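Local coordinates for protein major allergen Alt a 1 (PDB 3V0R) that is a secreted, disulfide-linked homodimeric beta-barrel found in fungi and may bind host-plant thaumatin-like proteins and inhibit their beta-glucanase activity, at residues Y14-S19 with S69-S74; C50-D55 with K61-G66; L84-S89 with I124-L129. All coordinates share one frame; numbering follows the deposited sequence.

The three contacts tie together one strongly bent antiparallel sheet at different places. Interaction 2 joins its two outermost strands, 47-53 and 63-64, so that the sheet closes into a barrel. Interaction 1 spans the barrel interior, and interaction 3 reaches over the intervening strand 93-106. The centres of interactions 1 and 3 lie about 9 Å apart. Both touch the same 8-aminooctanoic acid, and Trp16 CZ2 meets Leu126 CD1 at 3.6 Å. Interactions 1 and 2, with centres about 12 Å apart, share a strand pairing in which Tyr63 N lies 2.8 Å from Phe73 O. Interaction 2, whose centre is about 18 Å from that of interaction 3, borders a separate triaminopyrimidinol pocket.

Interaction 1: residues Y14-S19 with S69-S74; sequences YVWKIS and SFMDFS. With 8AC (8-aminooctanoic acid), chain L; 0FU (2,5,6-triaminopyrimidin-4-ol), chain J; SO4 (sulfate ion), chain B.
Trp16 and Met71 both set CG beside their own backbone N, anti to the carbonyl carbon (chi1 -64° for Trp16), and reach for each other from opposite directions. The Met71 chain then bends twice, at chi2 (-63°) and chi3, which delivers its sulfur to the rim of the indole. Met71 SD lies 3.9 Å from both CZ3 and CH2 of Trp16. From the centroid of the Trp16 six-membered ring Met71 SD is 5.0 Å away, 88° off the ring normal, so the approach is in plane and at the edge. Phe70 reaches the same end of the indole obliquely, its CE2 4.3 Å from Trp16 CH2, while Met71 CG sits 3.5 Å above one face of the Phe70 ring, offset toward the rim. An ST turn shapes this corner: Met71 N donates to Ser69 OG at 3.3 Å. On another part of its rim, Trp16 CZ2 meets OAC of 8-aminooctanoic acid at 3.7 Å, and the ligand chain runs over one face of the Tyr14 ring. Phe70 also meets Phe70 of the second subunit. With the CA atoms of Trp16 and Met71 12.7 Å apart, this is a Met-aromatic contact bridging the interior of a beta-barrel, beside a ligand pocket.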
loop_
_atom_site.group_PDB
_atom_site.type_symbol
_atom_site.label_atom_id
_atom_site.label_comp_id
_atom_site.label_asym_id
_atom_site.label_seq_id
_atom_site.Cartn_x
_atom_site.Cartn_y
_atom_site.Cartn_z
ATOM N N TYR A 14 -2.331 -27.341 4.712
ATOM C CA TYR A 14 -2.911 -26.843 3.456
ATOM C C TYR A 14 -4.327 -26.308 3.655
ATOM O O TYR A 14 -5.088 -26.149 2.702
ATOM C CB TYR A 14 -2.869 -27.968 2.416
ATOM C CG TYR A 14 -1.429 -28.288 2.053
ATOM C CD1 TYR A 14 -0.787 -29.341 2.627
ATOM C CD2 TYR A 14 -0.729 -27.472 1.178
ATOM C CE1 TYR A 14 0.552 -29.633 2.335
ATOM C CE2 TYR A 14 0.598 -27.763 0.870
ATOM C CZ TYR A 14 1.206 -28.799 1.478
ATOM O OH TYR A 14 2.522 -29.080 1.186
ATOM N N VAL A 15 -4.658 -26.016 4.906
ATOM C CA VAL A 15 -5.949 -25.457 5.296
ATOM C C VAL A 15 -5.803 -24.067 5.891
ATOM O O VAL A 15 -5.015 -23.845 6.845
ATOM C CB VAL A 15 -6.625 -26.404 6.315
ATOM C CG1 VAL A 15 -7.995 -25.818 6.741
ATOM C CG2 VAL A 15 -6.803 -27.796 5.693
ATOM N N TRP A 16 -6.485 -23.100 5.285
ATOM C CA TRP A 16 -6.450 -21.703 5.693
ATOM C C TRP A 16 -7.802 -21.236 6.103
ATOM O O TRP A 16 -8.813 -21.746 5.571
ATOM C CB TRP A 16 -5.916 -20.823 4.586
ATOM C CG TRP A 16 -4.496 -21.046 4.179
ATOM C CD1 TRP A 16 -3.525 -21.770 4.818
ATOM C CD2 TRP A 16 -3.828 -20.511 2.979
ATOM N NE1 TRP A 16 -2.346 -21.706 4.127
ATOM C CE2 TRP A 16 -2.497 -20.953 3.015
ATOM C CE3 TRP A 16 -4.253 -19.741 1.914
ATOM C CZ2 TRP A 16 -1.583 -20.631 2.020
ATOM C CZ3 TRP A 16 -3.339 -19.400 0.944
ATOM C CH2 TRP A 16 -2.039 -19.888 0.971
ATOM N N LYS A 17 -7.872 -20.235 6.994
ATOM C CA LYS A 17 -9.146 -19.693 7.474
ATOM C C LYS A 17 -9.399 -18.410 6.738
ATOM O O LYS A 17 -8.465 -17.595 6.595
ATOM C CB LYS A 17 -8.989 -19.373 8.955
ATOM C CG LYS A 17 -10.253 -18.816 9.592
ATOM C CD LYS A 17 -10.027 -18.619 11.100
ATOM C CE LYS A 17 -9.494 -17.215 11.343
ATOM N NZ LYS A 17 -9.406 -16.882 12.811
ATOM N N ILE A 18 -10.640 -18.219 6.277
ATOM C CA ILE A 18 -11.070 -17.037 5.585
ATOM C C ILE A 18 -12.057 -16.354 6.535
ATOM O O ILE A 18 -12.958 -16.964 7.109
ATOM C CB ILE A 18 -11.770 -17.299 4.236
ATOM C CG1 ILE A 18 -10.946 -18.255 3.386
ATOM C CG2 ILE A 18 -12.098 -15.948 3.548
ATOM C CD1 ILE A 18 -9.644 -17.695 2.817
ATOM N N SER A 19 -11.854 -15.079 6.746
ATOM C CA SER A 19 -12.685 -14.310 7.677
ATOM C C SER A 19 -12.760 -12.829 7.245
ATOM O O SER A 19 -12.026 -12.354 6.348
ATOM C CB SER A 19 -12.137 -14.365 9.124
ATOM O OG SER A 19 -10.830 -13.828 9.153
ATOM N N SER A 69 1.279 -9.740 -4.175
ATOM C CA SER A 69 0.892 -11.085 -3.681
ATOM C C SER A 69 1.242 -12.333 -4.528
ATOM O O SER A 69 1.094 -12.399 -5.747
ATOM C CB SER A 69 -0.597 -11.183 -3.300
ATOM O OG SER A 69 -0.744 -12.187 -2.274
ATOM N N PHE A 70 1.639 -13.369 -3.822
ATOM C CA PHE A 70 1.848 -14.639 -4.447
ATOM C C PHE A 70 0.500 -15.361 -4.707
ATOM O O PHE A 70 0.484 -16.455 -5.229
ATOM C CB PHE A 70 2.773 -15.448 -3.517
ATOM C CG PHE A 70 2.134 -15.842 -2.222
ATOM C CD1 PHE A 70 1.892 -14.912 -1.242
ATOM C CD2 PHE A 70 1.729 -17.154 -2.005
ATOM C CE1 PHE A 70 1.225 -15.269 -0.067
ATOM C CE2 PHE A 70 1.103 -17.523 -0.825
ATOM C CZ PHE A 70 0.862 -16.584 0.145
ATOM N N MET A 71 -0.617 -14.769 -4.299
ATOM C CA MET A 71 -1.931 -15.420 -4.424
ATOM C C MET A 71 -2.824 -14.616 -5.391
ATOM O O MET A 71 -2.842 -13.390 -5.332
ATOM C CB MET A 71 -2.659 -15.391 -3.100
ATOM C CG MET A 71 -2.052 -16.227 -1.993
ATOM S SD MET A 71 -2.046 -17.977 -2.418
ATOM C CE MET A 71 -3.810 -18.144 -2.707
ATOM N N ASP A 72 -3.590 -15.345 -6.192
ATOM C CA ASP A 72 -4.687 -14.785 -7.006
ATOM C C ASP A 72 -5.969 -15.311 -6.496
ATOM O O ASP A 72 -6.011 -16.395 -5.929
ATOM C CB ASP A 72 -4.555 -15.140 -8.469
ATOM C CG ASP A 72 -3.345 -14.418 -9.149
ATOM O OD1 ASP A 72 -2.877 -13.381 -8.666
ATOM O OD2 ASP A 72 -2.899 -14.912 -10.193
ATOM N N PHE A 73 -7.039 -14.537 -6.698
ATOM C CA PHE A 73 -8.384 -14.989 -6.394
ATOM C C PHE A 73 -9.382 -14.616 -7.482
ATOM O O PHE A 73 -9.154 -13.715 -8.272
ATOM C CB PHE A 73 -8.847 -14.477 -5.042
ATOM C CG PHE A 73 -9.347 -13.043 -5.061
ATOM C CD1 PHE A 73 -8.489 -12.009 -5.042
ATOM C CD2 PHE A 73 -10.724 -12.765 -5.064
ATOM C CE1 PHE A 73 -8.919 -10.678 -4.988
ATOM C CE2 PHE A 73 -11.181 -11.437 -5.030
ATOM C CZ PHE A 73 -10.272 -10.388 -4.997
ATOM N N SER A 74 -10.506 -15.342 -7.490
ATOM C CA SER A 74 -11.628 -15.058 -8.319
ATOM C C SER A 74 -12.903 -15.237 -7.499
ATOM O O SER A 74 -12.880 -15.949 -6.506
ATOM C CB SER A 74 -11.602 -16.053 -9.497
ATOM O OG SER A 74 -12.583 -15.751 -10.467
HETATM N NAA 8AC L . 6.286 -30.077 5.438
HETATM O OAB 8AC L . 0.344 -23.638 0.202
HETATM O OAC 8AC L . 1.662 -22.131 0.958
HETATM C CAD 8AC L . 5.974 -28.718 4.971
HETATM C CAE 8AC L . 4.470 -28.549 4.948
HETATM C CAF 8AC L . 4.056 -27.098 5.089
HETATM C CAG 8AC L . 3.661 -26.591 3.695
HETATM C CAH 8AC L . 2.573 -25.582 3.761
HETATM C CAI 8AC L . 2.455 -24.869 2.382
HETATM C CAJ 8AC L . 1.159 -24.094 2.317
HETATM C CAK 8AC L . 1.084 -23.208 1.056
HETATM C C4 0FU J . 6.338 -25.716 1.166
HETATM N N3 0FU J . 6.744 -26.996 1.377
HETATM C C2 0FU J . 6.209 -28.047 0.696
HETATM N NAA 0FU J . 6.655 -29.286 0.952
HETATM N N1 0FU J . 5.245 -27.868 -0.233
HETATM C C6 0FU J . 4.798 -26.603 -0.484
HETATM N NAB 0FU J . 3.861 -26.412 -1.382
HETATM C C5 0FU J . 5.333 -25.481 0.211
HETATM N NAC 0FU J . 4.924 -24.205 -0.011
HETATM O O4 0FU J . 6.855 -24.634 1.847
HETATM S S SO4 B . -7.862 -13.623 14.017
HETATM O O1 SO4 B . -8.173 -14.086 12.620
HETATM O O2 SO4 B . -8.763 -14.357 14.954
HETATM O O3 SO4 B . -6.427 -13.926 14.317
HETATM O O4 SO4 B . -8.093 -12.167 14.253
#

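Interaction 2: residues C50-D55 with K61-G66; sequences CSAQAD and KWYSCG. With 0FU (2,5,6-triaminopyrimidin-4-ol), chain M; SO4 (sulfate ion), chain D.
Cys50 and Cys65 are joined covalently, with SG of Cys50 2.1 Å from SG of Cys65. The C-S-S-C torsion of -71° gives the bridge a left-handed twist. Cys50 carries its sulfur anti to the backbone N (chi1 -179°), whereas Cys65 holds its own beside the N, and the two side chains meet between strand 47-53 and the loop just after strand 63-64. One direct backbone hydrogen bond accompanies the bridge: Ser51 N donates to Cys65 O at 3.0 Å, nearly straight at 165°, though tilted out of the carbonyl plane. Further along, the methyl of Ala52 touches the root of the Tyr63 side chain, its CB 4.0 Å from Tyr63 CG and oblique to the ring.

Two waters extend this shell. The first donates to both segments, to Ser51 O at 3.0 Å and to Ser64 O at 2.7 Å, and so bridges two carbonyl oxygens, both acceptors, that could not bond to each other directly. The second lies 2.9 Å from Ser51 OG and donates to Cys65 O at 2.8 Å, giving that carbonyl a second donor besides Ser51 N.

Farther out, each segment is hydrogen-bonded to its other neighbour. Backbone bonds join Cys50 to Phe36 and Ala52 to Leu34, while Cys65 pairs with Met71 and Tyr63 with Phe73; Tyr63 OH is held by Glu58 N. The other side of strand 47-53 borders a bound triaminopyrimidinol, whose N3 lies 3.5 Å from Ser51 CB. The edges of the sheet therefore meet through a covalent link, a direct bond and water bridges, a seam that closes the barrel without continuous strand pairing; its covalent part exists only while the cysteines are oxidised.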
loop_
_atom_site.group_PDB
_atom_site.type_symbol
_atom_site.label_atom_id
_atom_site.label_comp_id
_atom_site.label_asym_id
_atom_site.label_seq_id
_atom_site.Cartn_x
_atom_site.Cartn_y
_atom_site.Cartn_z
ATOM N N CYS A 50 -6.645 -10.135 1.274
ATOM C CA CYS A 50 -6.771 -10.291 -0.113
ATOM C C CYS A 50 -7.926 -9.377 -0.565
ATOM O O CYS A 50 -9.028 -9.503 -0.049
ATOM C CB CYS A 50 -7.037 -11.790 -0.354
ATOM S SG CYS A 50 -7.212 -12.203 -2.070
ATOM N N SER A 51 -7.668 -8.440 -1.488
ATOM C CA SER A 51 -8.730 -7.534 -1.914
ATOM C C SER A 51 -8.539 -7.021 -3.293
ATOM O O SER A 51 -7.431 -7.047 -3.850
ATOM C CB SER A 51 -8.767 -6.350 -0.959
ATOM O OG SER A 51 -7.593 -5.572 -1.124
ATOM N N ALA A 52 -9.591 -6.461 -3.837
ATOM C CA ALA A 52 -9.527 -5.791 -5.112
ATOM C C ALA A 52 -10.592 -4.679 -5.184
ATOM O O ALA A 52 -11.680 -4.782 -4.564
ATOM C CB ALA A 52 -9.783 -6.797 -6.263
ATOM N N GLN A 53 -10.307 -3.679 -5.992
ATOM C CA GLN A 53 -11.220 -2.591 -6.302
ATOM C C GLN A 53 -11.192 -2.256 -7.776
ATOM O O GLN A 53 -10.174 -2.320 -8.404
ATOM C CB GLN A 53 -10.862 -1.307 -5.574
ATOM C CG GLN A 53 -11.017 -1.419 -4.072
ATOM C CD GLN A 53 -9.775 -2.020 -3.464
ATOM O OE1 GLN A 53 -8.714 -2.139 -4.170
ATOM N NE2 GLN A 53 -9.876 -2.416 -2.150
ATOM N N ALA A 54 -12.316 -1.869 -8.297
ATOM C CA ALA A 54 -12.365 -1.335 -9.655
ATOM C C ALA A 54 -13.695 -0.661 -9.787
ATOM O O ALA A 54 -14.570 -0.866 -8.945
ATOM C CB ALA A 54 -12.243 -2.459 -10.650
ATOM N N ASP A 55 -13.882 0.130 -10.840
ATOM C CA ASP A 55 -15.199 0.734 -11.078
ATOM C C ASP A 55 -16.228 -0.378 -11.142
ATOM O O ASP A 55 -17.335 -0.241 -10.609
ATOM C CB ASP A 55 -15.248 1.509 -12.400
ATOM C CG ASP A 55 -14.467 2.828 -12.343
ATOM O OD1 ASP A 55 -13.947 3.197 -11.251
ATOM O OD2 ASP A 55 -14.375 3.496 -13.396
ATOM N N LYS A 61 -12.922 -13.839 -12.872
ATOM C CA LYS A 61 -11.721 -13.163 -13.358
ATOM C C LYS A 61 -10.676 -13.164 -12.262
ATOM O O LYS A 61 -10.993 -12.913 -11.145
ATOM C CB LYS A 61 -12.069 -11.751 -13.728
ATOM C CG LYS A 61 -10.874 -10.975 -14.223
ATOM C CD LYS A 61 -11.231 -9.537 -14.516
ATOM C CE LYS A 61 -9.968 -8.891 -15.127
ATOM N NZ LYS A 61 -10.200 -7.465 -15.136
ATOM N N TRP A 62 -9.418 -13.455 -12.589
ATOM C CA TRP A 62 -8.357 -13.476 -11.571
ATOM C C TRP A 62 -7.986 -12.069 -11.175
ATOM O O TRP A 62 -7.762 -11.216 -12.045
ATOM C CB TRP A 62 -7.084 -14.105 -12.117
ATOM C CG TRP A 62 -7.177 -15.605 -12.344
ATOM C CD1 TRP A 62 -6.994 -16.287 -13.536
ATOM C CD2 TRP A 62 -7.436 -16.610 -11.371
ATOM N NE1 TRP A 62 -7.152 -17.640 -13.339
ATOM C CE2 TRP A 62 -7.437 -17.890 -12.084
ATOM C CE3 TRP A 62 -7.689 -16.609 -10.018
ATOM C CZ2 TRP A 62 -7.665 -19.055 -11.459
ATOM C CZ3 TRP A 62 -7.925 -17.808 -9.424
ATOM C CH2 TRP A 62 -7.901 -19.007 -10.152
ATOM N N TYR A 63 -7.916 -11.811 -9.883
ATOM C CA TYR A 63 -7.375 -10.578 -9.365
ATOM C C TYR A 63 -6.240 -10.969 -8.439
ATOM O O TYR A 63 -6.317 -11.952 -7.735
ATOM C CB TYR A 63 -8.439 -9.801 -8.571
ATOM C CG TYR A 63 -9.546 -9.246 -9.421
ATOM C CD1 TYR A 63 -9.358 -8.038 -10.086
ATOM C CD2 TYR A 63 -10.772 -9.881 -9.544
ATOM C CE1 TYR A 63 -10.363 -7.492 -10.897
ATOM C CE2 TYR A 63 -11.776 -9.340 -10.382
ATOM C CZ TYR A 63 -11.549 -8.148 -11.025
ATOM O OH TYR A 63 -12.528 -7.604 -11.823
ATOM N N SER A 64 -5.200 -10.141 -8.408
ATOM C CA SER A 64 -4.152 -10.310 -7.446
ATOM C C SER A 64 -4.711 -10.070 -6.078
ATOM O O SER A 64 -5.547 -9.197 -5.909
ATOM C CB SER A 64 -3.042 -9.294 -7.765
ATOM O OG SER A 64 -2.027 -9.475 -6.801
ATOM N N CYS A 65 -4.239 -10.776 -5.062
ATOM C CA CYS A 65 -4.651 -10.460 -3.699
ATOM C C CYS A 65 -4.164 -9.102 -3.201
ATOM O O CYS A 65 -4.755 -8.531 -2.310
ATOM C CB CYS A 65 -4.219 -11.556 -2.715
ATOM S SG CYS A 65 -5.343 -12.967 -2.685
ATOM N N GLY A 66 -3.060 -8.619 -3.755
ATOM C CA GLY A 66 -2.475 -7.314 -3.405
ATOM C C GLY A 66 -1.328 -7.017 -4.410
ATOM O O GLY A 66 -1.155 -7.751 -5.395
HETATM C C4 0FU M . -9.289 -4.335 2.182
HETATM N N3 0FU M . -10.300 -4.119 1.333
HETATM C C2 0FU M . -11.457 -4.800 1.473
HETATM N NAA 0FU M . -12.432 -4.526 0.583
HETATM N N1 0FU M . -11.643 -5.708 2.477
HETATM C C6 0FU M . -10.650 -5.957 3.345
HETATM N NAB 0FU M . -10.792 -6.861 4.324
HETATM C C5 0FU M . -9.450 -5.249 3.199
HETATM N NAC 0FU M . -8.399 -5.424 3.999
HETATM O O4 0FU M . -8.100 -3.683 2.119
HETATM S S SO4 D . -12.459 -0.471 -14.042
HETATM O O1 SO4 D . -11.411 -1.487 -14.383
HETATM O O2 SO4 D . -13.743 -1.193 -13.771
HETATM O O3 SO4 D . -11.824 0.367 -12.938
HETATM O O4 SO4 D . -12.733 0.415 -15.209
HETATM O O HOH W 1 -5.977 -6.622 -6.432
HETATM O O HOH W 2 -5.056 -6.630 -0.337
#

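Interaction 3: residues L84-S89 with I124-L129; sequences LKQKVS and ITLVTL. With 8AC (8-aminooctanoic acid), chain L.
Leu84 and Ile124 point their side chains into the same part of the core and cross at about a right angle. Leu84 CD1 is the touching branch, 4.0 Å from Ile124 CD1 and equally close to the CG1 behind it, so the methyl rests against the last bond of the isoleucine chain. That branch is available because Ile124 turns CG1 between its backbone N and carbonyl carbon (chi1 54°).

Gln86 and Leu126 form the second pair. Gln86 stands with CG anti to the backbone N (chi1 -172°) and extends straight from there, which carries its amide into the pocket of 8-aminooctanoic acid. There Gln86 NE2 donates to the ligand OAC at 3.0 Å, with an N-H...O angle of 150°, and Gln86 OE1 lies 2.6 Å from ligand OAB. Leu126 CD1 flanks the same end, 4.0 Å from Gln86 OE1 and 3.5 Å from ligand OAB, and Trp16 packs against this leucine too.

Strand 93-106 runs between the two segments and pairs with both, so these contacts reach across it on the barrel's inner side; Ile124 also packs on Ala98, and Gln86 on Tyr94. The amide thus presents both its nitrogen and its oxygen to the ligand carboxyl group, next to an apolar wall. Two oxygens so close suggest that this group probably keeps a proton and donates it to Gln86.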
loop_
_atom_site.group_PDB
_atom_site.type_symbol
_atom_site.label_atom_id
_atom_site.label_comp_id
_atom_site.label_asym_id
_atom_site.label_seq_id
_atom_site.Cartn_x
_atom_site.Cartn_y
_atom_site.Cartn_z
ATOM N N LEU A 84 -9.223 -19.540 -4.963
ATOM C CA LEU A 84 -7.831 -19.083 -4.792
ATOM C C LEU A 84 -6.910 -19.909 -5.654
ATOM O O LEU A 84 -7.166 -21.083 -5.865
ATOM C CB LEU A 84 -7.413 -19.237 -3.333
ATOM C CG LEU A 84 -8.171 -18.462 -2.273
ATOM C CD1 LEU A 84 -7.770 -18.914 -0.849
ATOM C CD2 LEU A 84 -7.849 -16.955 -2.457
ATOM N N LYS A 85 -5.801 -19.332 -6.097
ATOM C CA LYS A 85 -4.807 -20.023 -6.821
ATOM C C LYS A 85 -3.427 -19.606 -6.377
ATOM O O LYS A 85 -3.159 -18.414 -6.215
ATOM C CB LYS A 85 -4.969 -19.719 -8.287
ATOM C CG LYS A 85 -3.913 -20.318 -9.154
ATOM C CD LYS A 85 -4.103 -20.020 -10.632
ATOM C CE LYS A 85 -3.824 -18.568 -10.959
ATOM N NZ LYS A 85 -3.845 -18.309 -12.443
ATOM N N GLN A 86 -2.553 -20.577 -6.189
ATOM C CA GLN A 86 -1.167 -20.353 -5.781
ATOM C C GLN A 86 -0.255 -21.195 -6.721
ATOM O O GLN A 86 -0.274 -22.441 -6.682
ATOM C CB GLN A 86 -0.998 -20.877 -4.319
ATOM C CG GLN A 86 0.362 -20.525 -3.667
ATOM C CD GLN A 86 0.654 -21.232 -2.373
ATOM O OE1 GLN A 86 -0.116 -22.077 -1.883
ATOM N NE2 GLN A 86 1.817 -20.940 -1.813
ATOM N N LYS A 87 0.535 -20.531 -7.529
ATOM C CA LYS A 87 1.473 -21.237 -8.357
ATOM C C LYS A 87 2.845 -21.346 -7.655
ATOM O O LYS A 87 3.647 -20.368 -7.639
ATOM C CB LYS A 87 1.624 -20.502 -9.685
ATOM C CG LYS A 87 2.552 -21.219 -10.646
ATOM C CD LYS A 87 2.516 -20.624 -12.047
ATOM C CE LYS A 87 3.355 -21.452 -13.005
ATOM N NZ LYS A 87 3.216 -20.932 -14.398
ATOM N N VAL A 88 3.115 -22.529 -7.127
ATOM C CA VAL A 88 4.289 -22.805 -6.291
ATOM C C VAL A 88 5.555 -23.032 -7.136
ATOM O O VAL A 88 6.658 -22.721 -6.726
ATOM C CB VAL A 88 3.984 -24.080 -5.428
ATOM C CG1 VAL A 88 5.211 -24.553 -4.646
ATOM C CG2 VAL A 88 2.851 -23.743 -4.474
ATOM N N SER A 89 5.393 -23.594 -8.336
ATOM C CA SER A 89 6.503 -23.891 -9.228
ATOM C C SER A 89 5.972 -24.023 -10.687
ATOM O O SER A 89 4.709 -23.970 -10.932
ATOM C CB SER A 89 7.190 -25.202 -8.862
ATOM O OG SER A 89 6.328 -26.311 -9.182
ATOM N N ILE A 124 -10.578 -23.207 3.756
ATOM C CA ILE A 124 -10.330 -23.667 2.389
ATOM C C ILE A 124 -9.221 -24.742 2.482
ATOM O O ILE A 124 -8.307 -24.640 3.342
ATOM C CB ILE A 124 -9.876 -22.507 1.436
ATOM C CG1 ILE A 124 -8.675 -21.682 1.901
ATOM C CG2 ILE A 124 -11.020 -21.559 1.111
ATOM C CD1 ILE A 124 -7.296 -22.187 1.393
ATOM N N THR A 125 -9.234 -25.683 1.556
ATOM C CA THR A 125 -8.164 -26.686 1.407
ATOM C C THR A 125 -7.493 -26.494 0.050
ATOM O O THR A 125 -8.116 -26.523 -1.037
ATOM C CB THR A 125 -8.685 -28.158 1.589
ATOM O OG1 THR A 125 -9.295 -28.320 2.862
ATOM C CG2 THR A 125 -7.487 -29.224 1.442
ATOM N N LEU A 126 -6.182 -26.277 0.072
ATOM C CA LEU A 126 -5.400 -26.156 -1.137
ATOM C C LEU A 126 -5.034 -27.525 -1.695
ATOM O O LEU A 126 -4.416 -28.339 -1.017
ATOM C CB LEU A 126 -4.153 -25.293 -0.873
ATOM C CG LEU A 126 -4.383 -23.842 -0.496
ATOM C CD1 LEU A 126 -3.177 -23.354 0.291
ATOM C CD2 LEU A 126 -4.556 -23.027 -1.775
ATOM N N VAL A 127 -5.348 -27.770 -2.970
ATOM C CA VAL A 127 -5.155 -29.050 -3.636
ATOM C C VAL A 127 -4.519 -28.839 -5.013
ATOM O O VAL A 127 -4.809 -27.858 -5.714
ATOM C CB VAL A 127 -6.489 -29.823 -3.766
ATOM C CG1 VAL A 127 -6.255 -31.215 -4.364
ATOM C CG2 VAL A 127 -7.214 -29.938 -2.400
ATOM N N THR A 128 -3.634 -29.779 -5.391
ATOM C CA THR A 128 -2.800 -29.624 -6.540
ATOM C C THR A 128 -3.626 -29.851 -7.847
ATOM O O THR A 128 -4.361 -30.855 -7.956
ATOM C CB THR A 128 -1.680 -30.640 -6.484
ATOM O OG1 THR A 128 -0.976 -30.569 -5.242
ATOM C CG2 THR A 128 -0.683 -30.419 -7.671
ATOM N N LEU A 129 -3.504 -28.954 -8.797
ATOM C CA LEU A 129 -4.092 -29.142 -10.131
ATOM C C LEU A 129 -3.292 -30.096 -10.963
ATOM O O LEU A 129 -2.054 -29.984 -11.051
ATOM C CB LEU A 129 -4.067 -27.842 -10.868
ATOM C CG LEU A 129 -5.265 -26.959 -10.783
ATOM C CD1 LEU A 129 -4.976 -25.745 -11.766
ATOM C CD2 LEU A 129 -6.568 -27.642 -11.268
HETATM N NAA 8AC L . 6.286 -30.077 5.438
HETATM O OAB 8AC L . 0.344 -23.638 0.202
HETATM O OAC 8AC L . 1.662 -22.131 0.958
HETATM C CAD 8AC L . 5.974 -28.718 4.971
HETATM C CAE 8AC L . 4.470 -28.549 4.948
HETATM C CAF 8AC L . 4.056 -27.098 5.089
HETATM C CAG 8AC L . 3.661 -26.591 3.695
HETATM C CAH 8AC L . 2.573 -25.582 3.761
HETATM C CAI 8AC L . 2.455 -24.869 2.382
HETATM C CAJ 8AC L . 1.159 -24.094 2.317
HETATM C CAK 8AC L . 1.084 -23.208 1.056
#